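Local coordinates for catalase (Corynebacterium glutamicum atcc 13032, PDB 4B7F) that breaks hydrogen peroxide down to water and dioxygen as a haem catalase built from four copies of one chain, at the interface of chains A and B and the interface of chains A and C. Residues are numbered along the deposited sequence; one frame, centred on the assembly and turned at random. Chains: chain A/B/C, Catalase.

Three patches taken from two interfaces show how a catalase tetramer is held together in part by loops and helix ends. Contact 1 and contact 3 both belong to the two-fold A-B interface, their C-alpha centres about 37 Å apart, and they share the segment around residue 24 and helix 50-59, used on chain B in the first and on chain A in the third. Contact 2 lies on the A-C interface, about 34 Å from contact 1 and 40 Å from contact 3. Contacts 3 and 2 use adjoining parts of one stretch, 376-380 and 381-396, which in each copy would face two partners and tie both interfaces together.

Contact 1: the interface of chains A and B. Residues chain A 134, 331-335; chain B 24, 26, 28, 50.
The guanidinium of B:Arg24 presents its rim to the main chain of A:Ile333, whose N lies at the edge in plane, while the amide oxygen OD1 of B:Asn26 sits over one of its faces, 3.4 Å above the plane and toward the rim. The amides of A:Asn332 and B:Asn26 run past one another in opposite directions, their planes 13° apart, with A:Asn332 OD1 3.4 Å from B:Asn26 CB. Two donors then share a single carbonyl: B:Arg24 NH2 reaches A:Ile333 O at 2.8 Å and B:Asn26 ND2 reaches the same oxygen at 3.2 Å, from opposite faces of its plane, so that neither uses an in-plane lone pair. The amide of B:Asn26 is held at its other end, where B:Ala28 N donates to B:Asn26 OD1 at 3.1 Å. The arginine chain gets there by a bend at chi3 (-81°), and its NH1 adds a weak bond to A:Gly331 O. Beside this polar grip, the CD1 tips of A:Ile333 and B:Ile50 meet at 3.8 Å. In the fold, loop 331-335 of chain A meets the N-terminal loop segment of chain B and the start of helix 50-59.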
loop_
_atom_site.group_PDB
_atom_site.type_symbol
_atom_site.label_atom_id
_atom_site.label_comp_id
_atom_site.label_asym_id
_atom_site.label_seq_id
_atom_site.Cartn_x
_atom_site.Cartn_y
_atom_site.Cartn_z
ATOM N N GLU A 134 25.101 -3.251 20.666
ATOM C CA GLU A 134 24.855 -4.560 20.047
ATOM C C GLU A 134 23.448 -4.666 19.463
ATOM O O GLU A 134 22.921 -5.777 19.292
ATOM C CB GLU A 134 25.129 -5.705 21.035
ATOM C CG GLU A 134 26.589 -5.734 21.493
ATOM C CD GLU A 134 26.963 -6.930 22.350
ATOM O OE1 GLU A 134 26.070 -7.600 22.916
ATOM O OE2 GLU A 134 28.182 -7.193 22.462
ATOM N N GLY A 331 10.450 -8.287 19.995
ATOM C CA GLY A 331 11.396 -9.160 19.306
ATOM C C GLY A 331 12.764 -8.525 19.121
ATOM O O GLY A 331 13.720 -9.195 18.699
ATOM N N ASN A 332 12.873 -7.235 19.420
ATOM C CA ASN A 332 14.172 -6.576 19.409
ATOM C C ASN A 332 14.962 -6.930 20.663
ATOM O O ASN A 332 15.111 -6.107 21.577
ATOM C CB ASN A 332 14.019 -5.057 19.258
ATOM C CG ASN A 332 13.608 -4.664 17.861
ATOM O OD1 ASN A 332 13.800 -5.433 16.914
ATOM N ND2 ASN A 332 13.054 -3.453 17.712
ATOM N N ILE A 333 15.441 -8.171 20.709
ATOM C CA ILE A 333 16.290 -8.602 21.812
ATOM C C ILE A 333 17.742 -8.541 21.373
ATOM O O ILE A 333 18.026 -8.440 20.170
ATOM C CB ILE A 333 15.927 -10.012 22.327
ATOM C CG1 ILE A 333 15.935 -11.044 21.192
ATOM C CG2 ILE A 333 14.571 -9.972 23.022
ATOM C CD1 ILE A 333 15.789 -12.492 21.674
ATOM N N VAL A 334 18.654 -8.588 22.348
ATOM C CA VAL A 334 20.085 -8.480 22.083
ATOM C C VAL A 334 20.814 -9.601 22.839
ATOM O O VAL A 334 20.201 -10.276 23.667
ATOM C CB VAL A 334 20.632 -7.100 22.523
ATOM C CG1 VAL A 334 20.124 -5.991 21.596
ATOM C CG2 VAL A 334 20.269 -6.822 23.972
ATOM N N PRO A 335 22.111 -9.827 22.537
ATOM C CA PRO A 335 22.783 -10.903 23.286
ATOM C C PRO A 335 22.729 -10.654 24.792
ATOM O O PRO A 335 22.823 -9.503 25.232
ATOM C CB PRO A 335 24.234 -10.821 22.797
ATOM C CG PRO A 335 24.116 -10.281 21.392
ATOM C CD PRO A 335 22.945 -9.311 21.434
ATOM N N ARG B 24 20.649 -8.837 12.500
ATOM C CA ARG B 24 19.232 -8.633 12.241
ATOM C C ARG B 24 19.014 -7.143 11.997
ATOM O O ARG B 24 19.950 -6.351 12.110
ATOM C CB ARG B 24 18.393 -9.114 13.424
ATOM C CG ARG B 24 18.289 -10.632 13.543
ATOM C CD ARG B 24 17.184 -11.021 14.498
ATOM N NE ARG B 24 17.631 -10.942 15.889
ATOM C CZ ARG B 24 17.080 -10.177 16.824
ATOM N NH1 ARG B 24 16.041 -9.406 16.549
ATOM N NH2 ARG B 24 17.577 -10.193 18.051
ATOM N N ASN B 26 17.536 -5.007 13.691
ATOM C CA ASN B 26 17.745 -4.230 14.903
ATOM C C ASN B 26 19.235 -4.075 15.231
ATOM O O ASN B 26 19.595 -3.326 16.138
ATOM C CB ASN B 26 16.996 -4.826 16.102
ATOM C CG ASN B 26 17.711 -6.032 16.691
ATOM O OD1 ASN B 26 18.261 -6.854 15.951
ATOM N ND2 ASN B 26 17.719 -6.139 18.027
ATOM N N ALA B 28 21.337 -6.649 16.070
ATOM C CA ALA B 28 21.825 -7.756 16.891
ATOM C C ALA B 28 22.401 -8.845 15.994
ATOM O O ALA B 28 21.913 -9.054 14.888
ATOM C CB ALA B 28 20.702 -8.316 17.764
ATOM N N ILE B 50 13.481 -15.521 15.195
ATOM C CA ILE B 50 13.211 -14.134 14.825
ATOM C C ILE B 50 13.863 -13.788 13.481
ATOM O O ILE B 50 13.250 -13.147 12.616
ATOM C CB ILE B 50 13.732 -13.160 15.904
ATOM C CG1 ILE B 50 13.086 -13.450 17.256
ATOM C CG2 ILE B 50 13.443 -11.712 15.489
ATOM C CD1 ILE B 50 13.726 -12.698 18.433
#

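Contact 2: the interface of chains A and C. Residues chain A 160, 163-164, 166, 175; chain C 381-382, 394, 396.
C:Arg381 forms the dense part of this contact, packed with A:His160 on one face of its guanidinium, C:Glu382 on the other, and chain A acceptors at its edge. Its NE stands over one face of the A:His160 ring, 3.8 Å from the centroid in a cation-pi contact, with the ring and guanidinium planes 42° apart. On the opposite face of the guanidinium lies the carboxylate oxygen OE2 of C:Glu382, in a salt bridge of 3.5 Å to C:Arg381 NH1, which probably balances the arginine's charge. The chain is extended from CG to NE, and this carries NH1 to two in-plane acceptors: the backbone carbonyl oxygen O of A:Arg164 at 3.1 Å from NH1 and the amide oxygen OD1 of A:Asn166 at 2.9 Å, both nearly along the C=O axis. The imidazole is fixed at its edge as well, where A:His160 ND1 donates to C:Ser396 O at 2.8 Å, the acceptor lying in the ring plane. Around A:Asn166 the contact turns looser and watery. Its amide nitrogen ND2 stays 3.9 Å from C:Glu394 O and reaches it through water 1, while its backbone N reaches the same carbonyl through water 2. A third water links A:Asn166 OD1 to C:Glu382 OE2. In the fold, the end of helix 155-161 and the loop after it pack on chain C loops around residues 381 and 396, with A:Met175 of helix 173-182 at the margin.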
loop_
_atom_site.group_PDB
_atom_site.type_symbol
_atom_site.label_atom_id
_atom_site.label_comp_id
_atom_site.label_asym_id
_atom_site.label_seq_id
_atom_site.Cartn_x
_atom_site.Cartn_y
_atom_site.Cartn_z
ATOM N N HIS A 160 -10.818 -6.761 19.986
ATOM C CA HIS A 160 -12.156 -6.438 19.480
ATOM C C HIS A 160 -13.119 -6.199 20.637
ATOM O O HIS A 160 -13.929 -5.262 20.606
ATOM C CB HIS A 160 -12.721 -7.563 18.599
ATOM C CG HIS A 160 -11.939 -7.829 17.351
ATOM N ND1 HIS A 160 -12.095 -8.968 16.592
ATOM C CD2 HIS A 160 -10.989 -7.092 16.726
ATOM C CE1 HIS A 160 -11.270 -8.921 15.560
ATOM N NE2 HIS A 160 -10.589 -7.797 15.617
ATOM N N LYS A 163 -12.982 -2.616 21.675
ATOM C CA LYS A 163 -13.187 -1.617 20.626
ATOM C C LYS A 163 -14.672 -1.483 20.240
ATOM O O LYS A 163 -15.534 -1.527 21.109
ATOM C CB LYS A 163 -12.279 -1.889 19.414
ATOM C CG LYS A 163 -10.820 -1.427 19.639
ATOM C CD LYS A 163 -9.902 -1.807 18.483
ATOM C CE LYS A 163 -8.563 -1.079 18.553
ATOM N NZ LYS A 163 -8.694 0.411 18.388
ATOM N N ARG A 164 -14.978 -1.311 18.957
ATOM C CA ARG A 164 -16.342 -0.926 18.578
ATOM C C ARG A 164 -17.162 -2.045 17.953
ATOM O O ARG A 164 -16.626 -2.892 17.222
ATOM C CB ARG A 164 -16.301 0.290 17.653
ATOM C CG ARG A 164 -15.577 1.469 18.292
ATOM C CD ARG A 164 -15.257 2.597 17.311
ATOM N NE ARG A 164 -14.522 3.650 18.012
ATOM C CZ ARG A 164 -15.094 4.592 18.755
ATOM N NH1 ARG A 164 -16.420 4.636 18.875
ATOM N NH2 ARG A 164 -14.345 5.499 19.371
ATOM N N ASN A 166 -19.398 -3.989 15.434
ATOM C CA ASN A 166 -19.361 -3.944 13.987
ATOM C C ASN A 166 -20.531 -3.202 13.376
ATOM O O ASN A 166 -20.393 -2.624 12.305
ATOM C CB ASN A 166 -19.289 -5.354 13.393
ATOM C CG ASN A 166 -17.981 -6.041 13.698
ATOM O OD1 ASN A 166 -16.968 -5.382 13.952
ATOM N ND2 ASN A 166 -17.991 -7.370 13.688
ATOM N N MET A 175 -20.335 -5.971 25.738
ATOM C CA MET A 175 -19.333 -6.744 25.036
ATOM C C MET A 175 -18.068 -6.898 25.870
ATOM O O MET A 175 -17.501 -7.994 25.944
ATOM C CB MET A 175 -19.028 -6.107 23.681
ATOM C CG MET A 175 -17.734 -6.623 23.060
ATOM S SD MET A 175 -17.553 -6.129 21.335
ATOM C CE MET A 175 -17.547 -4.334 21.491
ATOM N N ARG C 381 -11.967 -9.078 10.623
ATOM C CA ARG C 381 -12.859 -8.022 10.181
ATOM C C ARG C 381 -12.033 -6.878 9.607
ATOM O O ARG C 381 -10.802 -6.860 9.762
ATOM C CB ARG C 381 -13.690 -7.513 11.364
ATOM C CG ARG C 381 -12.830 -6.864 12.447
ATOM C CD ARG C 381 -13.643 -6.149 13.502
ATOM N NE ARG C 381 -12.822 -5.228 14.302
ATOM C CZ ARG C 381 -13.330 -4.349 15.167
ATOM N NH1 ARG C 381 -14.648 -4.272 15.332
ATOM N NH2 ARG C 381 -12.529 -3.544 15.850
ATOM N N GLU C 382 -12.720 -5.946 8.947
ATOM C CA GLU C 382 -12.123 -4.688 8.461
ATOM C C GLU C 382 -10.961 -4.892 7.483
ATOM O O GLU C 382 -10.999 -5.816 6.661
ATOM C CB GLU C 382 -11.804 -3.771 9.652
ATOM C CG GLU C 382 -13.098 -3.573 10.459
ATOM C CD GLU C 382 -12.996 -2.659 11.660
ATOM O OE1 GLU C 382 -11.928 -2.061 11.896
ATOM O OE2 GLU C 382 -14.019 -2.534 12.371
ATOM N N GLU C 394 -23.536 -9.410 14.275
ATOM C CA GLU C 394 -22.845 -10.593 14.773
ATOM C C GLU C 394 -21.630 -10.186 15.607
ATOM O O GLU C 394 -21.027 -9.125 15.373
ATOM C CB GLU C 394 -22.449 -11.524 13.625
ATOM C CG GLU C 394 -23.641 -12.244 12.978
ATOM C CD GLU C 394 -24.285 -13.256 13.911
ATOM O OE1 GLU C 394 -23.696 -14.338 14.103
ATOM O OE2 GLU C 394 -25.368 -12.965 14.465
ATOM N N SER C 396 -17.918 -9.853 17.445
ATOM C CA SER C 396 -16.590 -9.676 16.865
ATOM C C SER C 396 -15.532 -10.435 17.647
ATOM O O SER C 396 -14.346 -10.373 17.321
ATOM C CB SER C 396 -16.216 -8.195 16.858
ATOM O OG SER C 396 -16.299 -7.675 18.176
HETATM O O HOH W 1 -20.463 -8.644 12.721
HETATM O O HOH W 2 -19.963 -6.787 16.501
HETATM O O HOH W 3 -16.004 -3.876 11.722
#

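Contact 3: the interface of chains A and B. Residues chain A 23-25, 58; chain B 376, 378, 380.
A:His25 and B:Thr378 meet because each side chain swings toward the other: the ring's CG is anti to the carbonyl carbon (chi1 -58°), and the threonine hydroxyl is anti to its backbone N (chi1 -175°). The two side chains cross at about a right angle, and A:His25 NE2 forms a hydrogen bond of 3.0 Å with B:Thr378 OG1, its direction not settled. The serine hydroxyl B:Ser380 OG lies at the ring's edge, in plane, 3.1 Å from the same A:His25 NE2, a second probable hydrogen bond at a nitrogen that donates or accepts depending on a protonation state that is not seen. The threonine hydroxyl is further held by its own chain, where B:Ser380 N donates to B:Thr378 OG1 at 3.1 Å, and water 4, 2.7 Å from B:Thr378 OG1, links it to A:Thr23 O. A second imidazole also meets the serine: B:Ser380 CB rests over one face of the A:His58 ring, 3.9 Å from its centroid and toward the rim. At the other end, B:Val376 packs its CA against A:Thr23 OG1 at 3.4 Å, and that hydroxyl turns back to bond A:Arg24 O. The B:Ser380 side chain thus lies between the A:His25 and A:His58 rings, with B:Thr378 on A:His25, joining the N-terminal segment and helix 50-59 of one subunit to residues 376-380 of the other. This join, made twice in the interface, probably helps hold the N-terminal segment.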
loop_
_atom_site.group_PDB
_atom_site.type_symbol
_atom_site.label_atom_id
_atom_site.label_comp_id
_atom_site.label_asym_id
_atom_site.label_seq_id
_atom_site.Cartn_x
_atom_site.Cartn_y
_atom_site.Cartn_z
ATOM N N THR A 23 9.669 25.884 -2.253
ATOM C CA THR A 23 9.989 25.207 -3.507
ATOM C C THR A 23 9.051 24.031 -3.689
ATOM O O THR A 23 8.529 23.491 -2.700
ATOM C CB THR A 23 11.431 24.666 -3.532
ATOM O OG1 THR A 23 11.563 23.601 -2.576
ATOM C CG2 THR A 23 12.433 25.769 -3.218
ATOM N N ARG A 24 8.833 23.625 -4.939
ATOM C CA ARG A 24 8.193 22.331 -5.184
ATOM C C ARG A 24 9.135 21.224 -4.740
ATOM O O ARG A 24 10.284 21.472 -4.366
ATOM C CB ARG A 24 7.845 22.147 -6.667
ATOM C CG ARG A 24 6.749 23.076 -7.175
ATOM C CD ARG A 24 6.280 22.682 -8.569
ATOM N NE ARG A 24 7.103 23.265 -9.626
ATOM C CZ ARG A 24 7.765 22.546 -10.523
ATOM N NH1 ARG A 24 7.701 21.226 -10.480
ATOM N NH2 ARG A 24 8.484 23.145 -11.464
ATOM N N HIS A 25 8.671 19.984 -4.790
ATOM C CA HIS A 25 9.513 18.886 -4.323
ATOM C C HIS A 25 10.636 18.519 -5.277
ATOM O O HIS A 25 11.502 17.713 -4.922
ATOM C CB HIS A 25 8.665 17.661 -3.989
ATOM C CG HIS A 25 7.623 17.945 -2.958
ATOM N ND1 HIS A 25 6.479 17.187 -2.819
ATOM C CD2 HIS A 25 7.544 18.930 -2.033
ATOM C CE1 HIS A 25 5.743 17.691 -1.840
ATOM N NE2 HIS A 25 6.366 18.744 -1.346
ATOM N N HIS A 58 -0.088 15.406 -1.888
ATOM C CA HIS A 58 0.678 14.995 -0.712
ATOM C C HIS A 58 -0.167 15.145 0.561
ATOM O O HIS A 58 -0.148 14.282 1.447
ATOM C CB HIS A 58 2.014 15.736 -0.591
ATOM C CG HIS A 58 2.978 15.051 0.330
ATOM N ND1 HIS A 58 2.836 15.064 1.703
ATOM C CD2 HIS A 58 4.054 14.269 0.067
ATOM C CE1 HIS A 58 3.800 14.338 2.248
ATOM N NE2 HIS A 58 4.554 13.849 1.280
ATOM N N VAL B 376 14.801 21.441 -0.131
ATOM C CA VAL B 376 13.400 21.649 -0.475
ATOM C C VAL B 376 12.704 22.339 0.697
ATOM O O VAL B 376 12.814 21.887 1.836
ATOM C CB VAL B 376 12.702 20.308 -0.814
ATOM C CG1 VAL B 376 11.181 20.433 -0.726
ATOM C CG2 VAL B 376 13.118 19.839 -2.222
ATOM N N THR B 378 9.153 23.079 1.863
ATOM C CA THR B 378 7.774 22.735 1.543
ATOM C C THR B 378 6.927 22.659 2.797
ATOM O O THR B 378 7.449 22.418 3.886
ATOM C CB THR B 378 7.695 21.376 0.805
ATOM O OG1 THR B 378 6.345 21.139 0.402
ATOM C CG2 THR B 378 8.163 20.222 1.712
ATOM N N SER B 380 4.427 20.464 2.793
ATOM C CA SER B 380 4.018 19.061 2.830
ATOM C C SER B 380 4.650 18.358 4.031
ATOM O O SER B 380 5.769 18.677 4.441
ATOM C CB SER B 380 4.409 18.324 1.542
ATOM O OG SER B 380 3.775 18.892 0.408
HETATM O O HOH W 4 6.147 22.625 -1.822
#